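NADP-dependent 2-hydroxyacid dehydrogenase (Rhizobium etli, PDB 4XCV) probably catalyses the NADPH-linked interconversion of 2-keto acids and D-2-hydroxy acids, holding the dinucleotide in a Rossmann-type domain. Local coordinates at residues A138-L148 / L159-S170; Y211-L219 / D243-L253. All blocks are in the same frame, centred on the assembly; numbering follows the deposited sequence. Where two conformers were deposited one is given.

Contact 1 (A138-L148 / L159-S170); sequences AAEVTVGVMGL and LKVMGFNVIGWS. With NDP (NADPH dihydro-nicotinamide-adenine-dinucleotide phosphate), chain B.
Met146 lays its CE over one face of the Trp169 indole, 3.5 Å from CE3. The adenine of NADPH covers the opposite face, with C2A 3.3 Å from Trp169 CZ3. The indole is thus clamped between a Met-aromatic contact and the cofactor. It sits at the carboxyl end of the first beta-alpha-beta unit of the Rossmann fold, in which strands 142-146 and 165-169 run parallel, joined by helix 150-162. Their ladder starts at Asn165 N to Val141 O and ends at Gly147 N to Trp169 O, with the intervening bonds alternating from strand to strand. Met146 and Trp169 are paired across the two strands and so share a face of the sheet; there the indole is laid out with CG beside the carbonyl carbon (chi1 178°), and its NE1 is taken by Ala184 O.

That face also carries Thr142, whose OG1 accepts an almost straight bond from Asn165 ND2, 2.9 Å long and in the amide plane. The two side chains run alongside each other, and Thr142 CG2 rests on Ile167 CG1. On the other face Val143 divides its methyls: CG1 meets Leu159 CD1 of the helix, and CG2 approaches Phe164 CD1 at 3.6 Å. The Phe164 ring carries Ala138 CB over its centre, 3.8 Å from the centroid; helix 150-162 ends just before it in a Schellman motif at Gly163.

Gly147, first glycine of what looks like the GxGxxG signature, brings the chain up to the adenosine ribose, where Leu148 N donates to O3B of NADPH at 2.8 Å.

Contact 2 (Y211-L219 / D243-L253); sequences YDSELFKKL and DIVSAVREGTL
Phe216 projects from helix 213-216 onto segment 243-253. CB lies against Thr252 CG2, 4.1 Å away. With CG beside the backbone N (chi1 -59°), the ring is directed at helix 241-250: CG and CD1 lie beneath Leu253 CD1, which sits over the centre of one face, 4.0 Å from the centroid, while Asp212 O lies above the opposite face toward the rim. CD2 reaches Ala247 CB, CE2 meets Ile244 N and CG1 with Asp243 C at the ring edge, and at the tip CZ touches Ile244 CG1 at 3.7 Å. Leu219 CD1 adds to this apolar layer by meeting Leu253 CD2.

The polar end belongs to Asp243. Its OD2 accepts from Ser213 N at 2.8 Å, with the donor 43° out of the carboxylate plane. Asp212, the N-cap, takes Leu215 N on OD1, so two aspartates serve amides of the same first turn. An alanine at Asp243 is likely to leave Ser213 N without its carboxylate partner and to weaken the tie between the first turns of the two helices.

Lys217 NZ stays 4.0 Å from Glu250 OE2, too far for a salt bridge. In this part of the coenzyme-binding domain the apolar packing is pinned by a charged acceptor at a helix start, where the amide of Ser213 would probably favour the anionic form of Asp243 while the nearby Asp212 carboxylate works against it.

How the contacts relate
Both segments of contact 1 precede those of contact 2 in the sequence, and their centres lie 20 Å apart within one NAD-binding domain. Contact 1 supplies two neighbouring strands of the seven-stranded parallel sheet. Contact 2 joins helical segments associated with the other half, where strands 196-199, 229-232 and 255-258 follow in order beyond 142-146. The two meet directly through Met146 SD and Tyr211 CE1, 3.9 Å apart. Strand 196-199 is a further bridge: it pairs with 142-146, and its Leu197 touches Met146 as well as Tyr211, Leu215 and Leu219. Contact 1 bears directly on the adenosine end of NADPH, whereas contact 2 is packing away from the cofactor.

Contact 1 (A138-L148 / L159-S170)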
loop_
_atom_site.group_PDB
_atom_site.type_symbol
_atom_site.label_atom_id
_atom_site.label_comp_id
_atom_site.label_asym_id
_atom_site.label_seq_id
_atom_site.Cartn_x
_atom_site.Cartn_y
_atom_site.Cartn_z
ATOM N N ALA A 138 -0.455 -2.545 -11.488
ATOM C CA ALA A 138 -0.551 -3.739 -10.705
ATOM C C ALA A 138 -1.100 -4.913 -11.499
ATOM O O ALA A 138 -0.647 -6.021 -11.288
ATOM C CB ALA A 138 -1.397 -3.498 -9.477
ATOM N N ALA A 139 -2.057 -4.643 -12.390
ATOM C CA ALA A 139 -2.660 -5.746 -13.169
ATOM C C ALA A 139 -1.682 -6.508 -14.045
ATOM O O ALA A 139 -1.951 -7.648 -14.438
ATOM C CB ALA A 139 -3.819 -5.227 -13.989
ATOM N N GLU A 140 -0.544 -5.911 -14.340
ATOM C CA GLU A 140 0.470 -6.572 -15.149
ATOM C C GLU A 140 1.366 -7.499 -14.350
ATOM O O GLU A 140 2.199 -8.192 -14.916
ATOM C CB GLU A 140 1.331 -5.527 -15.891
ATOM C CG GLU A 140 0.563 -4.761 -16.958
ATOM C CD GLU A 140 -0.061 -5.659 -17.990
ATOM O OE1 GLU A 140 0.615 -6.605 -18.436
ATOM O OE2 GLU A 140 -1.248 -5.451 -18.351
ATOM N N VAL A 141 1.220 -7.523 -13.025
ATOM C CA VAL A 141 2.111 -8.232 -12.130
ATOM C C VAL A 141 1.312 -9.289 -11.375
ATOM O O VAL A 141 0.201 -9.013 -10.865
ATOM C CB VAL A 141 2.762 -7.239 -11.151
ATOM C CG1 VAL A 141 3.547 -7.977 -10.074
ATOM C CG2 VAL A 141 3.625 -6.268 -11.924
ATOM N N THR A 142 1.839 -10.495 -11.318
ATOM C CA THR A 142 1.177 -11.563 -10.554
ATOM C C THR A 142 1.842 -11.752 -9.210
ATOM O O THR A 142 3.047 -12.034 -9.091
ATOM C CB THR A 142 1.224 -12.881 -11.296
ATOM O OG1 THR A 142 0.492 -12.738 -12.531
ATOM C CG2 THR A 142 0.616 -14.051 -10.507
ATOM N N VAL A 143 1.033 -11.564 -8.178
ATOM C CA VAL A 143 1.421 -11.916 -6.807
ATOM C C VAL A 143 0.947 -13.335 -6.510
ATOM O O VAL A 143 -0.245 -13.658 -6.668
ATOM C CB VAL A 143 0.832 -10.936 -5.771
ATOM C CG1 VAL A 143 1.367 -11.299 -4.401
ATOM C CG2 VAL A 143 1.175 -9.495 -6.117
ATOM N N GLY A 144 1.906 -14.203 -6.152
ATOM C CA GLY A 144 1.631 -15.573 -5.760
ATOM C C GLY A 144 1.692 -15.703 -4.260
ATOM O O GLY A 144 2.771 -15.563 -3.672
ATOM N N VAL A 145 0.531 -15.944 -3.634
ATOM C CA VAL A 145 0.449 -16.054 -2.181
ATOM C C VAL A 145 0.571 -17.523 -1.779
ATOM O O VAL A 145 -0.232 -18.357 -2.191
ATOM C CB VAL A 145 -0.842 -15.417 -1.658
ATOM C CG1 VAL A 145 -0.889 -15.503 -0.154
ATOM C CG2 VAL A 145 -0.914 -13.958 -2.114
ATOM N N MET A 146 1.552 -17.816 -0.945
ATOM C CA MET A 146 1.813 -19.167 -0.439
ATOM C C MET A 146 1.293 -19.215 0.976
ATOM O O MET A 146 1.826 -18.589 1.903
ATOM C CB MET A 146 3.292 -19.536 -0.505
ATOM C CG MET A 146 3.795 -19.470 -1.937
ATOM S SD MET A 146 5.524 -19.984 -2.177
ATOM C CE MET A 146 5.373 -21.703 -2.336
ATOM N N GLY A 147 0.209 -19.987 1.124
ATOM C CA GLY A 147 -0.531 -20.017 2.388
ATOM C C GLY A 147 -1.816 -19.244 2.170
ATOM O O GLY A 147 -1.791 -18.037 1.885
ATOM N N LEU A 148 -2.938 -19.943 2.268
ATOM C CA LEU A 148 -4.250 -19.380 2.026
ATOM C C LEU A 148 -5.103 -19.633 3.244
ATOM O O LEU A 148 -6.264 -20.091 3.135
ATOM C CB LEU A 148 -4.860 -19.982 0.763
ATOM C CG LEU A 148 -4.120 -19.643 -0.511
ATOM C CD1 LEU A 148 -4.795 -20.341 -1.659
ATOM C CD2 LEU A 148 -3.992 -18.127 -0.762
ATOM N N LEU A 159 -5.038 -7.453 -2.096
ATOM C CA LEU A 159 -4.192 -7.306 -3.279
ATOM C C LEU A 159 -5.027 -7.230 -4.558
ATOM O O LEU A 159 -4.690 -6.477 -5.462
ATOM C CB LEU A 159 -3.207 -8.485 -3.357
ATOM C CG LEU A 159 -2.087 -8.459 -2.326
ATOM C CD1 LEU A 159 -1.442 -9.835 -2.253
ATOM C CD2 LEU A 159 -1.033 -7.420 -2.675
ATOM N N LYS A 160 -6.069 -8.034 -4.627
ATOM C CA LYS A 160 -6.956 -8.019 -5.801
ATOM C C LYS A 160 -7.625 -6.686 -5.955
ATOM O O LYS A 160 -7.690 -6.148 -7.056
ATOM C CB LYS A 160 -7.997 -9.132 -5.687
ATOM C CG LYS A 160 -7.478 -10.481 -6.092
ATOM C CD LYS A 160 -7.283 -10.607 -7.586
ATOM C CE LYS A 160 -8.629 -10.857 -8.293
ATOM N NZ LYS A 160 -8.512 -10.521 -9.740
ATOM N N VAL A 161 -8.099 -6.116 -4.861
ATOM C CA VAL A 161 -8.770 -4.809 -4.947
ATOM C C VAL A 161 -7.775 -3.735 -5.430
ATOM O O VAL A 161 -8.127 -2.860 -6.215
ATOM C CB VAL A 161 -9.340 -4.411 -3.587
ATOM C CG1 VAL A 161 -9.674 -2.939 -3.564
ATOM C CG2 VAL A 161 -10.581 -5.260 -3.264
ATOM N N MET A 162 -6.512 -3.807 -4.992
ATOM C CA MET A 162 -5.540 -2.857 -5.472
ATOM C C MET A 162 -5.206 -3.015 -6.945
ATOM O O MET A 162 -4.624 -2.104 -7.515
ATOM C CB MET A 162 -4.258 -2.950 -4.610
ATOM C CG MET A 162 -4.419 -2.426 -3.189
ATOM S SD MET A 162 -5.169 -0.782 -3.071
ATOM C CE MET A 162 -4.001 0.180 -4.033
ATOM N N GLY A 163 -5.515 -4.151 -7.547
ATOM C CA GLY A 163 -5.404 -4.316 -8.975
ATOM C C GLY A 163 -4.444 -5.418 -9.398
ATOM O O GLY A 163 -4.339 -5.696 -10.574
ATOM N N PHE A 164 -3.715 -6.029 -8.461
ATOM C CA PHE A 164 -2.776 -7.090 -8.846
ATOM C C PHE A 164 -3.510 -8.275 -9.421
ATOM O O PHE A 164 -4.626 -8.575 -9.028
ATOM C CB PHE A 164 -1.985 -7.565 -7.632
ATOM C CG PHE A 164 -0.954 -6.590 -7.155
ATOM C CD1 PHE A 164 0.277 -6.487 -7.806
ATOM C CD2 PHE A 164 -1.204 -5.777 -6.059
ATOM C CE1 PHE A 164 1.244 -5.627 -7.350
ATOM C CE2 PHE A 164 -0.258 -4.874 -5.617
ATOM C CZ PHE A 164 0.971 -4.812 -6.265
ATOM N N ASN A 165 -2.848 -8.986 -10.324
ATOM C CA ASN A 165 -3.281 -10.363 -10.622
ATOM C C ASN A 165 -2.770 -11.182 -9.438
ATOM O O ASN A 165 -1.652 -10.976 -9.002
ATOM C CB ASN A 165 -2.685 -10.842 -11.953
ATOM C CG ASN A 165 -3.234 -12.169 -12.359
ATOM O OD1 ASN A 165 -4.446 -12.348 -12.414
ATOM N ND2 ASN A 165 -2.372 -13.115 -12.599
ATOM N N VAL A 166 -3.601 -12.060 -8.894
ATOM C CA VAL A 166 -3.218 -12.847 -7.744
ATOM C C VAL A 166 -3.513 -14.304 -7.998
ATOM O O VAL A 166 -4.563 -14.644 -8.499
ATOM C CB VAL A 166 -3.965 -12.372 -6.472
ATOM C CG1 VAL A 166 -3.505 -13.160 -5.251
ATOM C CG2 VAL A 166 -3.788 -10.863 -6.255
ATOM N N ILE A 167 -2.569 -15.152 -7.608
ATOM C CA ILE A 167 -2.753 -16.605 -7.625
ATOM C C ILE A 167 -2.368 -17.123 -6.240
ATOM O O ILE A 167 -1.673 -16.430 -5.490
ATOM C CB ILE A 167 -1.963 -17.290 -8.746
ATOM C CG1 ILE A 167 -0.460 -17.088 -8.600
ATOM C CG2 ILE A 167 -2.447 -16.764 -10.076
ATOM C CD1 ILE A 167 0.407 -17.781 -9.649
ATOM N N GLY A 168 -2.829 -18.328 -5.878
ATOM C CA GLY A 168 -2.524 -18.875 -4.561
ATOM C C GLY A 168 -2.129 -20.319 -4.580
ATOM O O GLY A 168 -2.437 -21.080 -5.503
ATOM N N TRP A 169 -1.427 -20.692 -3.515
ATOM C CA TRP A 169 -0.922 -22.035 -3.354
ATOM C C TRP A 169 -1.122 -22.430 -1.883
ATOM O O TRP A 169 -0.847 -21.661 -0.974
ATOM C CB TRP A 169 0.557 -22.061 -3.736
ATOM C CG TRP A 169 1.252 -23.394 -3.577
ATOM C CD1 TRP A 169 1.264 -24.413 -4.497
ATOM C CD2 TRP A 169 2.073 -23.842 -2.496
ATOM N NE1 TRP A 169 2.069 -25.439 -4.064
ATOM C CE2 TRP A 169 2.578 -25.112 -2.837
ATOM C CE3 TRP A 169 2.487 -23.291 -1.289
ATOM C CZ2 TRP A 169 3.461 -25.824 -2.021
ATOM C CZ3 TRP A 169 3.366 -23.988 -0.510
ATOM C CH2 TRP A 169 3.844 -25.232 -0.860
ATOM N N SER A 170 -1.604 -23.644 -1.686
ATOM C CA SER A 170 -1.803 -24.189 -0.327
ATOM C C SER A 170 -1.771 -25.676 -0.390
ATOM O O SER A 170 -1.706 -26.262 -1.458
ATOM C CB SER A 170 -3.091 -23.668 0.282
ATOM O OG SER A 170 -4.220 -23.906 -0.519
HETATM P PA NDP B . -3.375 -20.894 8.811
HETATM O O1A NDP B . -4.741 -20.281 8.846
HETATM O O2A NDP B . -3.078 -22.156 9.594
HETATM O O5B NDP B . -3.020 -21.133 7.269
HETATM C C5B NDP B . -1.828 -21.849 6.932
HETATM C C4B NDP B . -1.803 -21.987 5.428
HETATM O O4B NDP B . -0.560 -22.581 5.066
HETATM C C3B NDP B . -2.913 -22.875 4.917
HETATM O O3B NDP B . -3.409 -22.378 3.657
HETATM C C2B NDP B . -2.177 -24.175 4.732
HETATM O O2B NDP B . -2.734 -25.064 3.725
HETATM C C1B NDP B . -0.816 -23.680 4.246
HETATM N N9A NDP B . 0.247 -24.677 4.388
HETATM C C8A NDP B . 0.652 -25.221 5.553
HETATM N N7A NDP B . 1.586 -26.186 5.291
HETATM C C5A NDP B . 1.707 -26.247 3.931
HETATM C C6A NDP B . 2.432 -27.064 3.065
HETATM N N6A NDP B . 3.286 -27.981 3.524
HETATM N N1A NDP B . 2.289 -26.869 1.749
HETATM C C2A NDP B . 1.452 -25.920 1.275
HETATM N N3A NDP B . 0.712 -25.104 2.044
HETATM C C4A NDP B . 0.878 -25.302 3.370
HETATM O O3 NDP B . -2.272 -19.815 9.263
HETATM P PN NDP B . -2.346 -18.209 9.242
HETATM O O1N NDP B . -2.727 -17.806 7.856
HETATM O O2N NDP B . -3.189 -17.707 10.316
HETATM O O5D NDP B . -0.854 -17.841 9.597
HETATM C C5D NDP B . 0.232 -18.331 8.798
HETATM C C4D NDP B . 1.511 -18.157 9.627
HETATM O O4D NDP B . 1.845 -16.780 9.730
HETATM C C3D NDP B . 1.422 -18.605 11.060
HETATM O O3D NDP B . 1.635 -20.023 11.182
HETATM C C2D NDP B . 2.496 -17.792 11.764
HETATM O O2D NDP B . 3.718 -18.565 11.831
HETATM C C1D NDP B . 2.744 -16.636 10.838
HETATM N N1N NDP B . 2.498 -15.304 11.397
HETATM C C2N NDP B . 3.459 -14.330 11.320
HETATM C C3N NDP B . 3.297 -13.126 11.916
HETATM C C7N NDP B . 4.270 -12.069 11.816
HETATM O O7N NDP B . 4.206 -11.162 12.679
HETATM N N7N NDP B . 5.182 -12.001 10.863
HETATM C C4N NDP B . 2.027 -12.808 12.605
HETATM C C5N NDP B . 1.074 -13.903 12.588
HETATM C C6N NDP B . 1.287 -15.085 12.055
HETATM P P2B NDP B . -4.256 -25.601 3.885
HETATM O O1X NDP B . -4.394 -26.667 2.848
HETATM O O2X NDP B . -4.362 -26.119 5.309
HETATM O O3X NDP B . -5.142 -24.436 3.711
#

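Contact 2 (Y211-L219 / D243-L253)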
loop_
_atom_site.group_PDB
_atom_site.type_symbol
_atom_site.label_atom_id
_atom_site.label_comp_id
_atom_site.label_asym_id
_atom_site.label_seq_id
_atom_site.Cartn_x
_atom_site.Cartn_y
_atom_site.Cartn_z
ATOM N N TYR A 211 12.243 -21.877 1.280
ATOM C CA TYR A 211 12.556 -20.800 0.367
ATOM C C TYR A 211 14.080 -20.746 0.194
ATOM O O TYR A 211 14.800 -20.119 0.977
ATOM C CB TYR A 211 11.997 -19.480 0.873
ATOM C CG TYR A 211 10.528 -19.427 1.189
ATOM C CD1 TYR A 211 9.540 -19.577 0.208
ATOM C CD2 TYR A 211 10.115 -19.188 2.472
ATOM C CE1 TYR A 211 8.208 -19.464 0.534
ATOM C CE2 TYR A 211 8.760 -19.077 2.806
ATOM C CZ TYR A 211 7.825 -19.210 1.816
ATOM O OH TYR A 211 6.484 -19.090 2.129
ATOM N N ASP A 212 14.547 -21.431 -0.863
ATOM C CA ASP A 212 15.957 -21.616 -1.115
ATOM C C ASP A 212 16.312 -21.267 -2.544
ATOM O O ASP A 212 15.488 -20.856 -3.338
ATOM C CB ASP A 212 16.408 -23.031 -0.725
ATOM C CG ASP A 212 15.769 -24.125 -1.547
ATOM O OD1 ASP A 212 15.061 -23.830 -2.526
ATOM O OD2 ASP A 212 15.973 -25.333 -1.168
ATOM N N SER A 213 17.599 -21.397 -2.856
ATOM C CA SER A 213 18.085 -21.091 -4.201
ATOM C C SER A 213 17.280 -21.751 -5.305
ATOM O O SER A 213 16.939 -21.121 -6.272
ATOM C CB SER A 213 19.572 -21.480 -4.363
ATOM O OG SER A 213 20.420 -20.716 -3.519
ATOM N N GLU A 214 17.007 -23.036 -5.158
ATOM C CA GLU A 214 16.273 -23.766 -6.179
ATOM C C GLU A 214 14.862 -23.165 -6.398
ATOM O O GLU A 214 14.399 -23.035 -7.547
ATOM C CB GLU A 214 16.113 -25.219 -5.739
ATOM C CG GLU A 214 15.415 -26.108 -6.757
ATOM C CD GLU A 214 15.154 -27.536 -6.252
ATOM O OE1 GLU A 214 15.868 -27.995 -5.326
ATOM O OE2 GLU A 214 14.249 -28.220 -6.807
ATOM N N LEU A 215 14.181 -22.828 -5.301
ATOM C CA LEU A 215 12.860 -22.219 -5.415
ATOM C C LEU A 215 12.943 -20.860 -6.126
ATOM O O LEU A 215 12.149 -20.551 -7.001
ATOM C CB LEU A 215 12.228 -22.103 -4.034
ATOM C CG LEU A 215 10.832 -21.497 -3.991
ATOM C CD1 LEU A 215 9.992 -22.179 -2.925
ATOM C CD2 LEU A 215 10.857 -20.002 -3.781
ATOM N N PHE A 216 13.918 -20.026 -5.754
ATOM C CA PHE A 216 13.992 -18.687 -6.339
ATOM C C PHE A 216 14.240 -18.720 -7.840
ATOM O O PHE A 216 13.716 -17.896 -8.584
ATOM C CB PHE A 216 15.076 -17.830 -5.676
ATOM C CG PHE A 216 14.892 -17.643 -4.180
ATOM C CD1 PHE A 216 13.652 -17.419 -3.627
ATOM C CD2 PHE A 216 15.979 -17.715 -3.339
ATOM C CE1 PHE A 216 13.508 -17.269 -2.264
ATOM C CE2 PHE A 216 15.846 -17.575 -1.984
ATOM C CZ PHE A 216 14.592 -17.349 -1.444
ATOM N N LYS A 217 15.013 -19.720 -8.267
ATOM C CA LYS A 217 15.283 -19.906 -9.704
ATOM C C LYS A 217 14.065 -20.354 -10.496
ATOM O O LYS A 217 14.126 -20.351 -11.742
ATOM C CB LYS A 217 16.446 -20.874 -9.913
ATOM C CG LYS A 217 17.806 -20.299 -9.544
ATOM C CD LYS A 217 18.860 -21.374 -9.558
ATOM C CE LYS A 217 20.079 -20.977 -8.763
ATOM N NZ LYS A 217 20.561 -19.600 -9.031
ATOM N N LYS A 218 12.980 -20.764 -9.813
ATOM C CA LYS A 218 11.732 -21.168 -10.493
ATOM C C LYS A 218 10.723 -20.035 -10.665
ATOM O O LYS A 218 9.767 -20.163 -11.423
ATOM C CB LYS A 218 11.096 -22.319 -9.737
ATOM C CG LYS A 218 11.891 -23.605 -9.908
ATOM C CD LYS A 218 11.257 -24.703 -9.085
ATOM C CE LYS A 218 11.989 -26.015 -9.153
ATOM N NZ LYS A 218 11.516 -26.793 -7.966
ATOM N N LEU A 219 10.946 -18.902 -10.019
ATOM C CA LEU A 219 10.032 -17.765 -10.148
ATOM C C LEU A 219 10.098 -17.189 -11.542
ATOM O O LEU A 219 11.087 -17.375 -12.274
ATOM C CB LEU A 219 10.391 -16.690 -9.122
ATOM C CG LEU A 219 10.038 -17.080 -7.685
ATOM C CD1 LEU A 219 10.679 -16.125 -6.675
ATOM C CD2 LEU A 219 8.537 -17.145 -7.478
ATOM N N ASP A 243 20.857 -17.842 0.691
ATOM C CA ASP A 243 20.387 -18.002 -0.668
ATOM C C ASP A 243 19.634 -16.762 -1.138
ATOM O O ASP A 243 19.671 -16.447 -2.321
ATOM C CB ASP A 243 19.469 -19.216 -0.823
ATOM C CG ASP A 243 20.170 -20.549 -0.644
ATOM O OD1 ASP A 243 21.429 -20.604 -0.491
ATOM O OD2 ASP A 243 19.435 -21.583 -0.685
ATOM N N ILE A 244 18.934 -16.078 -0.232
ATOM C CA ILE A 244 18.325 -14.786 -0.582
ATOM C C ILE A 244 19.443 -13.817 -0.993
ATOM O O ILE A 244 19.362 -13.167 -2.001
ATOM C CB ILE A 244 17.495 -14.193 0.564
ATOM C CG1 ILE A 244 16.365 -15.133 0.986
ATOM C CG2 ILE A 244 17.010 -12.810 0.156
ATOM C CD1 ILE A 244 15.739 -14.723 2.278
ATOM N N VAL A 245 20.496 -13.725 -0.180
ATOM C CA VAL A 245 21.597 -12.836 -0.474
ATOM C C VAL A 245 22.198 -13.156 -1.861
ATOM O O VAL A 245 22.396 -12.269 -2.678
ATOM C CB VAL A 245 22.685 -12.915 0.612
ATOM C CG1 VAL A 245 23.899 -12.052 0.277
ATOM C CG2 VAL A 245 22.131 -12.494 1.969
ATOM N N SER A 246 22.521 -14.416 -2.117
ATOM C CA SER A 246 23.098 -14.789 -3.400
ATOM C C SER A 246 22.169 -14.490 -4.557
ATOM O O SER A 246 22.613 -14.039 -5.600
ATOM C CB SER A 246 23.494 -16.269 -3.378
ATOM O OG SER A 246 24.585 -16.487 -2.472
ATOM N N ALA A 247 20.880 -14.775 -4.359
ATOM C CA ALA A 247 19.891 -14.573 -5.440
ATOM C C ALA A 247 19.753 -13.095 -5.779
ATOM O O ALA A 247 19.631 -12.734 -6.978
ATOM C CB ALA A 247 18.554 -15.184 -5.064
ATOM N N VAL A 248 19.773 -12.215 -4.770
ATOM C CA VAL A 248 19.708 -10.783 -5.065
ATOM C C VAL A 248 20.985 -10.310 -5.738
ATOM O O VAL A 248 20.946 -9.581 -6.710
ATOM C CB VAL A 248 19.414 -9.944 -3.805
ATOM C CG1 VAL A 248 19.528 -8.465 -4.102
ATOM C CG2 VAL A 248 18.023 -10.254 -3.297
ATOM N N ARG A 249 22.139 -10.748 -5.259
ATOM C CA ARG A 249 23.383 -10.307 -5.858
ATOM C C ARG A 249 23.509 -10.784 -7.290
ATOM O O ARG A 249 24.088 -10.072 -8.137
ATOM C CB ARG A 249 24.554 -10.843 -5.052
ATOM C CG ARG A 249 24.704 -10.179 -3.716
ATOM C CD ARG A 249 25.768 -10.895 -2.908
ATOM N NE ARG A 249 27.038 -11.041 -3.600
ATOM C CZ ARG A 249 28.030 -10.144 -3.610
ATOM N NH1 ARG A 249 27.888 -8.964 -3.024
ATOM N NH2 ARG A 249 29.152 -10.422 -4.243
ATOM N N GLU A 250 23.059 -11.987 -7.599
ATOM C CA GLU A 250 23.203 -12.470 -8.940
ATOM C C GLU A 250 22.083 -12.086 -9.888
ATOM O O GLU A 250 22.161 -12.344 -11.092
ATOM C CB GLU A 250 23.594 -13.941 -8.979
ATOM C CG GLU A 250 22.634 -15.015 -8.591
ATOM C CD GLU A 250 23.397 -16.345 -8.564
ATOM O OE1 GLU A 250 23.910 -16.737 -7.496
ATOM O OE2 GLU A 250 23.560 -16.959 -9.636
ATOM N N GLY A 251 21.042 -11.462 -9.343
ATOM C CA GLY A 251 19.932 -10.985 -10.170
ATOM C C GLY A 251 18.821 -11.995 -10.349
ATOM O O GLY A 251 17.880 -11.750 -11.116
ATOM N N THR A 252 18.893 -13.138 -9.683
ATOM C CA THR A 252 17.756 -14.081 -9.673
ATOM C C THR A 252 16.525 -13.441 -9.008
ATOM O O THR A 252 15.396 -13.579 -9.497
ATOM C CB THR A 252 18.155 -15.393 -9.004
ATOM O OG1 THR A 252 19.247 -15.984 -9.737
ATOM C CG2 THR A 252 16.990 -16.401 -8.947
ATOM N N LEU A 253 16.754 -12.730 -7.899
ATOM C CA LEU A 253 15.706 -11.939 -7.272
ATOM C C LEU A 253 16.008 -10.488 -7.521
ATOM O O LEU A 253 17.170 -10.044 -7.405
ATOM C CB LEU A 253 15.642 -12.172 -5.769
ATOM C CG LEU A 253 15.136 -13.542 -5.320
ATOM C CD1 LEU A 253 15.256 -13.663 -3.808
ATOM C CD2 LEU A 253 13.703 -13.785 -5.740
HETATM O O HOH W 1 20.315 -18.336 -4.323
#